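PDB 4ECF: ABC-type phosphate transport system, periplasmic component from Lactobacillus brevis, which probably binds phosphate as the extracytoplasmic receptor of a PstSACB-type ABC transporter and hands it on for import across the cytoplasmic membrane. Local coordinates for residues A[203-208]-A[246-251]; A[76-81]-A[208-213]. All blocks are in the same frame, centred on the assembly; numbering follows the deposited sequence.

Contact 1: residues A[203-208]-A[246-251]; sequences RIWSYE and DQMLVE. With EDO (1,2-ethanediol), chain F; EDO (1,2-ethanediol), chain L.
The selenomethionine M248 sets its CE methyl on one face of the W205 indole. This is the tight part of the contact. M248 CE lies 3.8 Å from the centroid of the W205 six-membered ring and only 11° off its normal, a CH-pi contact. M248 SE lies 5.2 Å from the centroid of that W205 ring, so the pair is also a Met-aromatic contact. The two side chains meet tip to tip. The M248 chain bends at chi2 and again at chi3 (-79°), and the second bend places CE over the ring. V250 adds a second apolar touch: its CG2 comes obliquely to W205 CZ2, at 4.0 Å. The indole is pinned at its polar edge as well, because NE1 is hydrogen-bonded to N200 OD1.

The Y207 side is looser and largely polar. Y207 OH stands 3.5 Å from E251 CA, where the backbone of 246-251 passes by. One water joins the strands here. It lies 2.5 Å from Y207 OH and donates to V250 O at 2.7 Å. R252 N is a further hydrogen-bond partner of Y207 OH. E251, an exposed residue, directs its CB away overall, though CB still comes near Y207 OH. At the exposed R203, the backbone N donates to O2 of one ethanediol at 2.9 Å. A second ethanediol makes a weak bond to NH1. Both are probably from the crystallisation liquor.

This is side-chain packing between a strand of the main sheet and the C-terminal part of the chain, where 250-252 pairs with 258-260 in a small hairpin. V197 of helix 194-198 touches both W205 and M248, R252 makes a cation-pi contact with W205, and V80 of strand 73-87 packs on W205 and Y207.

Contact 2: residues A[76-81]-A[208-213]; sequences HRVAVV and EHLYTK
H76 meets strand 208-213 through both its backbone and its ring. H76 O accepts from L210 N at 2.8 Å. H76 ND1 donates to L210 O, also at 2.8 Å, close to the ring plane and nearly along the C=O axis. CG sits beside the backbone N, which brings it alongside L210 O. The CE1 edge of the H76 ring reaches T212 OG1 at 3.3 Å; that hydroxyl is itself hydrogen-bonded to G214 O. An alanine at H76 would probably leave L210 O without its imidazole donor and open a gap beside T212.

R77 and H209 form a non-hydrogen-bonded pair. Their side chains run side by side and point the same way, with R77 CG 3.6 Å from H209 ND1. The guanidinium and imidazole planes are only 10° apart. H209 ND1 is held by D75 OD1, and F61 meets the imidazole edge-to-face. The strands run antiparallel, 160° between their directions, within the mixed sheet of this periplasmic-binding-protein fold. Strand 205-213 lies here between 73-87 and 55-58.

V78 N donates to E208 O at 2.9 Å. The V78 side chain lies at about a right angle to that of L210, with V78 CG1 3.8 Å from L210 CD1. A79 O accepts from E208 N at 2.8 Å. A79 CB packs against E208 CB. V81 CG1 meets the carboxylate carbon CD of E208 at 3.5 Å. E208 bends at chi2 (-72°), which carries CD toward V81. D59 OD1 lies close to E208 OE1, two like charges near each other.

Overall arrangement
Strand 205-213 carries both contacts. Contact 1 uses its start and contact 2 its continuation, with E208 common to the two; their centres are 13 Å apart. Strand 73-87 links them directly: S206 O is 2.9 Å from V81 N, a probable hydrogen bond, and W205 CB packs 3.3 Å from V81 O. R77 also reaches over to contact 1, its NH1 3.5 Å from Y207 CE2. Contact 2 is strand pairing inside the sheet, whereas contact 1 packs residues 246-251 against side chains of that sheet. The side chain of T212 in contact 2 is about 6 Å from a bound ethanediol, probably from the crystallisation liquor. Their segments alternate along the chain.

Contact 1: residues A[203-208]-A[246-251]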
loop_
_atom_site.group_PDB
_atom_site.type_symbol
_atom_site.label_atom_id
_atom_site.label_comp_id
_atom_site.label_asym_id
_atom_site.label_seq_id
_atom_site.Cartn_x
_atom_site.Cartn_y
_atom_site.Cartn_z
ATOM N N ARG A 203 -13.253 -2.410 0.623
ATOM C CA ARG A 203 -13.092 -1.202 -0.198
ATOM C C ARG A 203 -11.708 -0.586 -0.120
ATOM O O ARG A 203 -11.372 0.322 -0.919
ATOM C CB ARG A 203 -14.108 -0.146 0.237
ATOM C CG ARG A 203 -15.554 -0.529 -0.098
ATOM C CD ARG A 203 -16.545 0.554 0.326
ATOM N NE ARG A 203 -16.364 1.829 -0.403
ATOM C CZ ARG A 203 -15.884 2.972 0.107
ATOM N NH1 ARG A 203 -15.499 3.062 1.380
ATOM N NH2 ARG A 203 -15.793 4.043 -0.670
ATOM N N ILE A 204 -10.926 -0.980 0.864
ATOM C CA ILE A 204 -9.618 -0.306 1.101
ATOM C C ILE A 204 -8.504 -1.033 0.320
ATOM O O ILE A 204 -7.950 -2.025 0.783
ATOM C CB ILE A 204 -9.249 -0.198 2.608
ATOM C CG1 ILE A 204 -10.473 0.022 3.509
ATOM C CG2 ILE A 204 -8.205 0.903 2.754
ATOM C CD1 ILE A 204 -10.084 0.079 4.980
ATOM N N TRP A 205 -8.182 -0.494 -0.869
ATOM C CA TRP A 205 -7.237 -1.094 -1.792
ATOM C C TRP A 205 -6.864 -0.013 -2.761
ATOM O O TRP A 205 -7.602 0.994 -2.931
ATOM C CB TRP A 205 -7.782 -2.329 -2.509
ATOM C CG TRP A 205 -9.044 -2.115 -3.296
ATOM C CD1 TRP A 205 -10.340 -2.410 -2.914
ATOM C CD2 TRP A 205 -9.124 -1.678 -4.670
ATOM N NE1 TRP A 205 -11.219 -2.129 -3.926
ATOM C CE2 TRP A 205 -10.548 -1.674 -5.019
ATOM C CE3 TRP A 205 -8.189 -1.233 -5.613
ATOM C CZ2 TRP A 205 -10.991 -1.298 -6.273
ATOM C CZ3 TRP A 205 -8.665 -0.865 -6.885
ATOM C CH2 TRP A 205 -10.040 -0.892 -7.190
ATOM N N SER A 206 -5.732 -0.180 -3.417
ATOM C CA SER A 206 -5.371 0.730 -4.512
ATOM C C SER A 206 -4.623 -0.007 -5.615
ATOM O O SER A 206 -4.149 -1.117 -5.408
ATOM C CB SER A 206 -4.531 1.915 -4.031
ATOM O OG SER A 206 -3.202 1.519 -3.724
ATOM N N TYR A 207 -4.467 0.668 -6.751
ATOM C CA TYR A 207 -3.624 0.173 -7.821
ATOM C C TYR A 207 -2.173 0.512 -7.462
ATOM O O TYR A 207 -1.902 1.517 -6.810
ATOM C CB TYR A 207 -3.986 0.798 -9.184
ATOM C CG TYR A 207 -5.401 0.474 -9.638
ATOM C CD1 TYR A 207 -5.729 -0.772 -10.175
ATOM C CD2 TYR A 207 -6.408 1.427 -9.523
ATOM C CE1 TYR A 207 -7.045 -1.060 -10.582
ATOM C CE2 TYR A 207 -7.717 1.142 -9.919
ATOM C CZ TYR A 207 -8.009 -0.110 -10.481
ATOM O OH TYR A 207 -9.324 -0.408 -10.887
ATOM N N GLU A 208 -1.283 -0.391 -7.839
ATOM C CA GLU A 208 0.178 -0.220 -7.706
ATOM C C GLU A 208 0.767 0.201 -9.027
ATOM O O GLU A 208 0.501 -0.431 -10.080
ATOM C CB GLU A 208 0.827 -1.518 -7.260
ATOM C CG GLU A 208 0.388 -1.994 -5.878
ATOM C CD GLU A 208 0.941 -1.170 -4.738
ATOM O OE1 GLU A 208 0.751 0.079 -4.742
ATOM O OE2 GLU A 208 1.548 -1.802 -3.852
ATOM N N ASP A 246 -5.994 -8.427 -13.549
ATOM C CA ASP A 246 -6.983 -9.287 -14.204
ATOM C C ASP A 246 -7.877 -10.088 -13.243
ATOM O O ASP A 246 -8.850 -10.660 -13.686
ATOM C CB ASP A 246 -6.268 -10.323 -15.071
ATOM C CG ASP A 246 -5.489 -11.318 -14.225
ATOM O OD1 ASP A 246 -4.380 -10.955 -13.788
ATOM O OD2 ASP A 246 -5.981 -12.445 -13.972
ATOM N N GLN A 247 -7.515 -10.170 -11.961
ATOM C CA GLN A 247 -8.380 -10.813 -10.966
ATOM C C GLN A 247 -9.532 -9.898 -10.535
ATOM O O GLN A 247 -10.535 -10.366 -9.989
ATOM C CB GLN A 247 -7.549 -11.140 -9.735
ATOM C CG GLN A 247 -6.502 -12.208 -9.930
ATOM C CD GLN A 247 -5.806 -12.495 -8.622
ATOM O OE1 GLN A 247 -4.694 -12.072 -8.404
ATOM N NE2 GLN A 247 -6.503 -13.172 -7.710
HETATM N N MSE A 248 -9.398 -8.586 -10.750
HETATM C CA MSE A 248 -10.414 -7.628 -10.312
HETATM C C MSE A 248 -11.727 -7.813 -11.044
HETATM O O MSE A 248 -11.751 -8.016 -12.264
HETATM C CB MSE A 248 -9.904 -6.171 -10.470
HETATM C CG MSE A 248 -8.711 -5.772 -9.552
HETATM SE SE MSE A 248 -8.890 -6.157 -7.688
HETATM C CE MSE A 248 -9.940 -4.760 -7.312
ATOM N N LEU A 249 -12.812 -7.769 -10.282
ATOM C CA LEU A 249 -14.168 -7.879 -10.804
ATOM C C LEU A 249 -14.844 -6.521 -10.789
ATOM O O LEU A 249 -16.052 -6.415 -11.072
ATOM C CB LEU A 249 -14.960 -8.913 -9.996
ATOM C CG LEU A 249 -14.443 -10.350 -10.127
ATOM C CD1 LEU A 249 -15.233 -11.246 -9.188
ATOM C CD2 LEU A 249 -14.563 -10.937 -11.527
ATOM N N VAL A 250 -14.085 -5.498 -10.399
ATOM C CA VAL A 250 -14.507 -4.110 -10.468
ATOM C C VAL A 250 -13.347 -3.270 -11.011
ATOM O O VAL A 250 -12.198 -3.712 -11.010
ATOM C CB VAL A 250 -14.934 -3.540 -9.095
ATOM C CG1 VAL A 250 -16.068 -4.361 -8.496
ATOM C CG2 VAL A 250 -13.760 -3.513 -8.139
ATOM N N GLU A 251 -13.679 -2.072 -11.479
ATOM C CA GLU A 251 -12.690 -1.042 -11.808
ATOM C C GLU A 251 -13.065 0.230 -11.058
ATOM O O GLU A 251 -14.264 0.517 -10.834
ATOM C CB GLU A 251 -12.661 -0.754 -13.321
ATOM C CG GLU A 251 -12.071 -1.890 -14.130
ATOM C CD GLU A 251 -12.264 -1.768 -15.637
ATOM O OE1 GLU A 251 -12.742 -0.713 -16.127
ATOM O OE2 GLU A 251 -11.928 -2.756 -16.326
HETATM C C1 EDO F . -15.403 -3.342 4.686
HETATM O O1 EDO F . -16.614 -2.557 4.785
HETATM C C2 EDO F . -14.154 -2.509 4.421
HETATM O O2 EDO F . -14.240 -1.750 3.216
HETATM C C1 EDO L . -15.609 4.343 4.381
HETATM O O1 EDO L . -14.755 5.208 3.587
HETATM C C2 EDO L . -17.004 4.207 3.760
HETATM O O2 EDO L . -18.021 4.910 4.499
HETATM O O HOH W 1 -9.697 -2.756 -11.535
#

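Contact 2: residues A[76-81]-A[208-213]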
loop_
_atom_site.group_PDB
_atom_site.type_symbol
_atom_site.label_atom_id
_atom_site.label_comp_id
_atom_site.label_asym_id
_atom_site.label_seq_id
_atom_site.Cartn_x
_atom_site.Cartn_y
_atom_site.Cartn_z
ATOM N N HIS A 76 2.391 2.857 -15.321
ATOM C CA HIS A 76 2.373 1.413 -15.602
ATOM C C HIS A 76 1.802 0.744 -14.397
ATOM O O HIS A 76 2.399 0.780 -13.321
ATOM C CB HIS A 76 3.760 0.837 -15.870
ATOM C CG HIS A 76 4.568 1.597 -16.904
ATOM N ND1 HIS A 76 5.285 2.714 -16.606
ATOM C CD2 HIS A 76 4.726 1.363 -18.252
ATOM C CE1 HIS A 76 5.894 3.160 -17.725
ATOM N NE2 HIS A 76 5.555 2.329 -18.741
ATOM N N ARG A 77 0.584 0.259 -14.501
ATOM C CA ARG A 77 -0.032 -0.447 -13.370
ATOM C C ARG A 77 0.361 -1.912 -13.371
ATOM O O ARG A 77 0.398 -2.539 -14.445
ATOM C CB ARG A 77 -1.546 -0.240 -13.336
ATOM C CG ARG A 77 -1.949 1.089 -12.733
ATOM C CD ARG A 77 -3.452 1.255 -12.646
ATOM N NE ARG A 77 -4.057 1.621 -13.934
ATOM C CZ ARG A 77 -5.359 1.787 -14.090
ATOM N NH1 ARG A 77 -6.183 1.554 -13.074
ATOM N NH2 ARG A 77 -5.843 2.165 -15.256
ATOM N N VAL A 78 0.662 -2.469 -12.191
ATOM C CA VAL A 78 1.247 -3.802 -12.087
ATOM C C VAL A 78 0.534 -4.722 -11.120
ATOM O O VAL A 78 0.771 -5.916 -11.114
ATOM C CB VAL A 78 2.748 -3.689 -11.732
ATOM C CG1 VAL A 78 3.498 -2.855 -12.774
ATOM C CG2 VAL A 78 3.001 -3.150 -10.315
ATOM N N ALA A 79 -0.356 -4.169 -10.300
ATOM C CA ALA A 79 -0.956 -4.961 -9.220
ATOM C C ALA A 79 -2.017 -4.105 -8.542
ATOM O O ALA A 79 -2.100 -2.891 -8.783
ATOM C CB ALA A 79 0.111 -5.366 -8.206
ATOM N N VAL A 80 -2.847 -4.770 -7.746
ATOM C CA VAL A 80 -3.710 -4.114 -6.748
ATOM C C VAL A 80 -3.193 -4.588 -5.388
ATOM O O VAL A 80 -2.800 -5.760 -5.206
ATOM C CB VAL A 80 -5.194 -4.466 -6.953
ATOM C CG1 VAL A 80 -6.018 -4.127 -5.702
ATOM C CG2 VAL A 80 -5.698 -3.801 -8.242
ATOM N N VAL A 81 -3.139 -3.683 -4.427
ATOM C CA VAL A 81 -2.777 -3.996 -3.027
ATOM C C VAL A 81 -3.951 -3.663 -2.099
ATOM O O VAL A 81 -4.545 -2.579 -2.195
ATOM C CB VAL A 81 -1.485 -3.257 -2.616
ATOM C CG1 VAL A 81 -1.723 -1.736 -2.520
ATOM C CG2 VAL A 81 -0.888 -3.863 -1.357
ATOM N N GLU A 208 -1.283 -0.391 -7.839
ATOM C CA GLU A 208 0.178 -0.220 -7.706
ATOM C C GLU A 208 0.767 0.201 -9.027
ATOM O O GLU A 208 0.501 -0.431 -10.080
ATOM C CB GLU A 208 0.827 -1.518 -7.260
ATOM C CG GLU A 208 0.388 -1.994 -5.878
ATOM C CD GLU A 208 0.941 -1.170 -4.738
ATOM O OE1 GLU A 208 0.751 0.079 -4.742
ATOM O OE2 GLU A 208 1.548 -1.802 -3.852
ATOM N N HIS A 209 1.604 1.252 -8.986
ATOM C CA HIS A 209 2.114 1.926 -10.189
ATOM C C HIS A 209 3.630 1.947 -10.219
ATOM O O HIS A 209 4.272 2.223 -9.172
ATOM C CB HIS A 209 1.673 3.374 -10.202
ATOM C CG HIS A 209 0.199 3.594 -10.116
ATOM N ND1 HIS A 209 -0.540 4.012 -11.167
ATOM C CD2 HIS A 209 -0.625 3.598 -9.016
ATOM C CE1 HIS A 209 -1.826 4.232 -10.753
ATOM N NE2 HIS A 209 -1.876 3.951 -9.429
ATOM N N LEU A 210 4.202 1.693 -11.392
ATOM C CA LEU A 210 5.652 1.900 -11.638
ATOM C C LEU A 210 5.745 3.062 -12.624
ATOM O O LEU A 210 5.545 2.862 -13.807
ATOM C CB LEU A 210 6.318 0.650 -12.193
ATOM C CG LEU A 210 6.265 -0.615 -11.314
ATOM C CD1 LEU A 210 7.006 -1.760 -11.972
ATOM C CD2 LEU A 210 6.820 -0.351 -9.928
ATOM N N TYR A 211 5.851 4.282 -12.147
ATOM C CA TYR A 211 5.968 5.440 -12.996
ATOM C C TYR A 211 7.359 5.637 -13.536
ATOM O O TYR A 211 8.354 5.474 -12.797
ATOM C CB TYR A 211 5.580 6.698 -12.183
ATOM C CG TYR A 211 4.081 6.970 -12.175
ATOM C CD1 TYR A 211 3.446 7.541 -13.292
ATOM C CD2 TYR A 211 3.285 6.593 -11.094
ATOM C CE1 TYR A 211 2.077 7.793 -13.278
ATOM C CE2 TYR A 211 1.900 6.846 -11.076
ATOM C CZ TYR A 211 1.294 7.408 -12.161
ATOM O OH TYR A 211 -0.080 7.667 -12.149
ATOM N N THR A 212 7.401 6.091 -14.793
ATOM C CA THR A 212 8.639 6.543 -15.454
ATOM C C THR A 212 8.506 7.982 -15.956
ATOM O O THR A 212 7.408 8.515 -16.084
ATOM C CB THR A 212 9.042 5.595 -16.595
ATOM O OG1 THR A 212 8.035 5.616 -17.608
ATOM C CG2 THR A 212 9.287 4.121 -16.039
ATOM N N LYS A 213 9.656 8.630 -16.130
ATOM C CA LYS A 213 9.720 9.976 -16.735
ATOM C C LYS A 213 9.948 9.797 -18.203
ATOM O O LYS A 213 11.045 9.421 -18.643
ATOM C CB LYS A 213 10.837 10.806 -16.116
ATOM C CG LYS A 213 10.741 12.308 -16.493
ATOM C CD LYS A 213 11.665 13.155 -15.641
ATOM C CE LYS A 213 11.628 14.594 -16.151
ATOM N NZ LYS A 213 11.997 15.586 -15.115
#